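Local structure of superoxide dismutase [Ni] (Streptomyces coelicolor, 1T6U) at the interface of chains A and B and the interface of chains A and C. The protein catalyses the nickel-dependent dismutation of superoxide to hydrogen peroxide and molecular oxygen, working as a homohexamer of four-helix-bundle subunits. Sequence-based numbering; all coordinates share one arbitrary frame. Chains: chain A/B/C, Superoxide dismutase [Ni].

Contact 1: the interface of chains A and B. Residues chain A 28, 41, 44-45, 89-92; chain B 35, 39.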
# COMPACT_ATOMS: atom_id res chain seq x y z
N MET A 28 -7.81 -20.70 13.53
CA MET A 28 -6.53 -21.01 14.16
C MET A 28 -6.71 -22.10 15.19
O MET A 28 -5.82 -22.85 15.44
CB MET A 28 -5.89 -19.76 14.80
CG MET A 28 -5.50 -18.72 13.75
SD MET A 28 -4.67 -17.25 14.39
CE MET A 28 -3.00 -17.88 14.55
N THR A 41 -1.84 -15.56 11.11
CA THR A 41 -1.36 -14.45 11.91
C THR A 41 -1.09 -13.26 11.03
O THR A 41 -1.49 -12.14 11.38
CB THR A 41 -0.10 -14.87 12.69
OG1 THR A 41 -0.38 -16.00 13.53
CG2 THR A 41 0.39 -13.74 13.59
N LYS A 44 -4.62 -11.93 9.87
CA LYS A 44 -5.31 -11.33 11.00
C LYS A 44 -4.75 -9.94 11.24
O LYS A 44 -5.49 -8.97 11.49
CB LYS A 44 -5.15 -12.22 12.25
CG LYS A 44 -5.77 -11.61 13.51
CD LYS A 44 -6.04 -12.64 14.60
CE LYS A 44 -4.83 -13.37 15.10
NZ LYS A 44 -3.97 -12.44 15.87
N GLU A 45 -3.43 -9.83 11.17
CA GLU A 45 -2.83 -8.52 11.44
C GLU A 45 -3.27 -7.48 10.43
O GLU A 45 -3.59 -6.33 10.77
CB GLU A 45 -1.30 -8.66 11.46
CG GLU A 45 -0.52 -7.58 12.18
CD GLU A 45 -0.54 -7.71 13.69
OE1 GLU A 45 -0.99 -8.73 14.23
OE2 GLU A 45 -0.09 -6.76 14.37
N LYS A 89 -5.48 -8.22 17.40
CA LYS A 89 -4.19 -8.49 16.72
C LYS A 89 -3.30 -9.38 17.57
O LYS A 89 -2.70 -10.32 17.03
CB LYS A 89 -3.36 -7.22 16.39
CG LYS A 89 -3.91 -6.38 15.26
CD LYS A 89 -2.96 -5.19 15.07
CE LYS A 89 -3.39 -4.25 13.94
NZ LYS A 89 -2.40 -3.14 13.73
N GLY A 90 -3.19 -9.08 18.85
CA GLY A 90 -2.31 -9.79 19.73
C GLY A 90 -2.74 -11.18 20.14
O GLY A 90 -1.96 -11.85 20.81
N SER A 91 -3.95 -11.61 19.81
CA SER A 91 -4.60 -12.79 20.30
C SER A 91 -5.12 -13.72 19.21
O SER A 91 -5.53 -13.31 18.15
CB SER A 91 -5.79 -12.41 21.21
OG SER A 91 -6.37 -13.55 21.82
N LYS A 92 -5.09 -15.02 19.56
CA LYS A 92 -5.72 -16.09 18.80
C LYS A 92 -7.16 -16.33 19.27
O LYS A 92 -7.90 -17.07 18.60
CB LYS A 92 -4.89 -17.37 18.91
CG LYS A 92 -3.52 -17.25 18.25
CD LYS A 92 -2.55 -18.37 18.62
CE LYS A 92 -3.11 -19.75 18.49
NZ LYS A 92 -2.23 -20.80 19.04
N HIS B 35 2.89 -17.19 18.82
CA HIS B 35 2.06 -16.20 18.10
C HIS B 35 2.74 -14.84 18.17
O HIS B 35 2.84 -14.07 17.19
CB HIS B 35 0.68 -16.18 18.70
CG HIS B 35 -0.32 -15.34 17.99
ND1 HIS B 35 -0.71 -15.68 16.69
CD2 HIS B 35 -1.01 -14.24 18.32
CE1 HIS B 35 -1.59 -14.79 16.30
NE2 HIS B 35 -1.80 -13.91 17.23
N ARG B 39 4.15 -12.51 15.09
CA ARG B 39 3.73 -11.11 14.93
C ARG B 39 4.94 -10.19 14.90
O ARG B 39 5.03 -9.26 14.08
CB ARG B 39 2.76 -10.67 16.01
CG ARG B 39 1.39 -11.33 15.92
CD ARG B 39 0.43 -10.83 16.99
NE ARG B 39 0.27 -9.39 16.77
CZ ARG B 39 0.65 -8.44 17.58
NH1 ARG B 39 1.18 -8.70 18.74
NH2 ARG B 39 0.45 -7.21 17.19
O HOH W 1 0.91 -11.16 20.47
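B:His35 pushes its imidazole into a notch of chain A lined by A:Thr41, A:Lys44, A:Gly90 and A:Lys92. Its CG lies anti to the backbone N (chi1 -174°), which carries the ring away from its own helix. The side-chain amine of A:Lys44 meets the ring edge in plane, with NZ 3.0 Å from NE2 of B:His35. The same NZ also donates to the backbone O of A:Ser91 at 2.9 Å, so one amine ties the histidine to the A:Ser91 loop. At the other ring nitrogen, OG1 of A:Thr41 lies 3.2 Å from ND1 of B:His35, tilted out of the ring plane and off to the CE1 side, a weak hydrogen bond at best. One ring face is covered by A:Lys92, whose CG sits over the centre, 3.6 Å from the centroid. These contacts should hinder rotation of the ring.

B:Arg39 grips the carboxylate of A:Glu45 side-on in a salt bridge. Its NE reaches OE1 of A:Glu45 at 2.9 Å, and its NH2 reaches OE2 at the same distance. The NE bond is nearly straight, 175° at the hydrogen. The carboxylate and guanidinium planes are twisted 34° apart. CA of A:Gly90 lies above one guanidinium face, toward its rim, and a water links NH1 of B:Arg39 to the A:Gly90 carbonyl. CG2 of A:Thr41 packs against CG of B:Arg39. An alanine in place of B:Arg39 would probably leave the A:Glu45 carboxylate without its charge partner and open a gap beside A:Thr41.

Both chain B residues come from near the start of helix 34-62. They dock on helix 34-62 of chain A and on the loop that follows helix 74-89.

Contact 2: the interface of chains A and C. Residues chain A 59-60, 63-64, 68, 75; chain C 79, 82-83.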
# COMPACT_ATOMS: atom_id res chain seq x y z
N TRP A 59 -14.73 8.26 13.04
CA TRP A 59 -14.55 9.16 14.18
C TRP A 59 -14.08 10.55 13.75
O TRP A 59 -14.60 11.59 14.18
CB TRP A 59 -13.56 8.59 15.18
CG TRP A 59 -13.29 9.41 16.39
CD1 TRP A 59 -14.23 9.79 17.32
CD2 TRP A 59 -12.04 9.96 16.80
NE1 TRP A 59 -13.61 10.54 18.29
CE2 TRP A 59 -12.27 10.66 18.00
CE3 TRP A 59 -10.74 9.93 16.30
CZ2 TRP A 59 -11.23 11.32 18.67
CZ3 TRP A 59 -9.72 10.59 16.96
CH2 TRP A 59 -9.97 11.28 18.16
N SER A 60 -13.05 10.55 12.87
CA SER A 60 -12.50 11.85 12.49
C SER A 60 -13.28 12.54 11.39
O SER A 60 -13.37 13.76 11.29
CB SER A 60 -11.04 11.75 12.01
OG SER A 60 -10.93 10.88 10.87
N PHE A 63 -18.14 11.75 12.12
CA PHE A 63 -18.71 12.36 13.33
C PHE A 63 -18.21 13.79 13.50
O PHE A 63 -17.06 14.11 13.20
CB PHE A 63 -18.39 11.48 14.54
CG PHE A 63 -19.20 10.18 14.61
CD1 PHE A 63 -18.61 8.92 14.54
CD2 PHE A 63 -20.59 10.24 14.75
CE1 PHE A 63 -19.32 7.73 14.63
CE2 PHE A 63 -21.29 9.07 14.85
CZ PHE A 63 -20.67 7.85 14.79
N LYS A 64 -19.13 14.62 13.97
CA LYS A 64 -18.89 16.06 14.10
C LYS A 64 -19.30 16.56 15.48
O LYS A 64 -19.90 15.85 16.27
CB LYS A 64 -19.68 16.87 13.11
CG LYS A 64 -19.69 16.40 11.69
CD LYS A 64 -18.66 17.05 10.81
CE LYS A 64 -18.41 16.26 9.53
NZ LYS A 64 -18.29 17.13 8.33
N PHE A 68 -20.59 14.67 19.21
CA PHE A 68 -19.76 14.53 20.41
C PHE A 68 -20.46 15.16 21.61
O PHE A 68 -20.26 14.68 22.72
CB PHE A 68 -18.34 15.08 20.22
CG PHE A 68 -17.63 14.34 19.10
CD1 PHE A 68 -17.09 15.04 18.06
CD2 PHE A 68 -17.51 12.97 19.09
CE1 PHE A 68 -16.42 14.45 17.02
CE2 PHE A 68 -16.86 12.36 18.02
CZ PHE A 68 -16.35 13.08 16.97
N HIS A 75 -16.18 9.63 22.06
CA HIS A 75 -14.73 9.66 21.96
C HIS A 75 -14.06 8.46 22.62
O HIS A 75 -13.20 7.82 22.02
CB HIS A 75 -14.17 10.94 22.61
CG HIS A 75 -14.35 12.19 21.84
ND1 HIS A 75 -14.35 12.25 20.47
CD2 HIS A 75 -14.52 13.47 22.25
CE1 HIS A 75 -14.52 13.53 20.07
NE2 HIS A 75 -14.63 14.28 21.16
N ASN C 79 -9.17 14.74 17.77
CA ASN C 79 -10.17 14.78 16.72
C ASN C 79 -10.03 16.04 15.89
O ASN C 79 -10.09 16.09 14.66
CB ASN C 79 -11.56 14.70 17.36
CG ASN C 79 -12.61 14.39 16.31
OD1 ASN C 79 -13.27 15.26 15.79
ND2 ASN C 79 -12.78 13.11 16.03
N LEU C 82 -7.07 15.85 13.47
CA LEU C 82 -7.38 15.07 12.28
C LEU C 82 -8.25 15.90 11.34
O LEU C 82 -8.05 15.89 10.13
CB LEU C 82 -8.02 13.74 12.71
CG LEU C 82 -7.10 12.78 13.44
CD1 LEU C 82 -7.88 11.54 13.88
CD2 LEU C 82 -5.87 12.34 12.64
N LYS C 83 -9.25 16.60 11.89
CA LYS C 83 -10.08 17.45 11.06
C LYS C 83 -9.25 18.58 10.49
O LYS C 83 -9.53 18.95 9.34
CB LYS C 83 -11.26 18.01 11.86
CG LYS C 83 -12.34 17.00 12.15
CD LYS C 83 -13.41 17.54 13.09
CE LYS C 83 -14.73 16.75 12.99
NZ LYS C 83 -14.54 15.29 13.31
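A:Trp59 and C:Leu82 form the apolar centre with A:Ser60. CD1 of C:Leu82 touches the outer indole rim at CZ3 of A:Trp59, 3.7 Å away. The same methyl packs against CB of A:Ser60. CB of C:Asn79 adds a contact at CZ2 of A:Trp59.

The amide of C:Asn79 stands steeply over the indole, the two planes 72° apart. Its CG is anti to the backbone N (chi1 -166°), which brings ND2 over the centre of the A:Trp59 ring face, 3.2 Å above the plane. ND2 also donates to the backbone O of A:Trp59 at 3.0 Å, from above the carbonyl plane. A:His75 meets the indole at its N-H edge, where its ND1 accepts from NE1 of A:Trp59 at 2.9 Å, nearly in the plane of both rings. CE1 of A:His75 in turn lies over the face of A:Phe68. A:Phe68 meets C:Asn79 tip to tip, with CE1 3.5 Å from the amide OD1. The aromatic group on chain A thus forms a shaped seat for a polar side chain.

C:Lys83 closes the polar rim. Its chain is nearly extended until it bends at the last torsion, which turns the amine toward the end of helix 34-62 in chain A. There NZ donates to the backbone O of A:Ser60 and to that of A:Phe63. The partial negative charge of this helix end would probably favour a positively charged amine. Within its own chain, NZ of C:Lys83 also donates to OD1 of C:Asn79 at 2.8 Å, which helps to fix which way the amide is turned. The NZ of C:Lys83 lies 2.8 Å from O of A:Phe63, nearly along the C=O axis at 161°.

The C-alpha centres of contact 1 and contact 2 lie about 29 Å apart. Both use helix 34-62 of chain A, contact 1 in its first half and contact 2 at its C-terminal end. Helix 74-89 also serves both: chain A gives its end to contact 1, while chain A and chain C each supply residues to contact 2. Contact 2 belongs to a two-fold interface, so its interactions recur with the chains exchanged. Contact 1 belongs to an interface that is not an exact two-fold. Each subunit therefore joins different neighbours through separate surfaces, which fits the closed, hollow homohexamer.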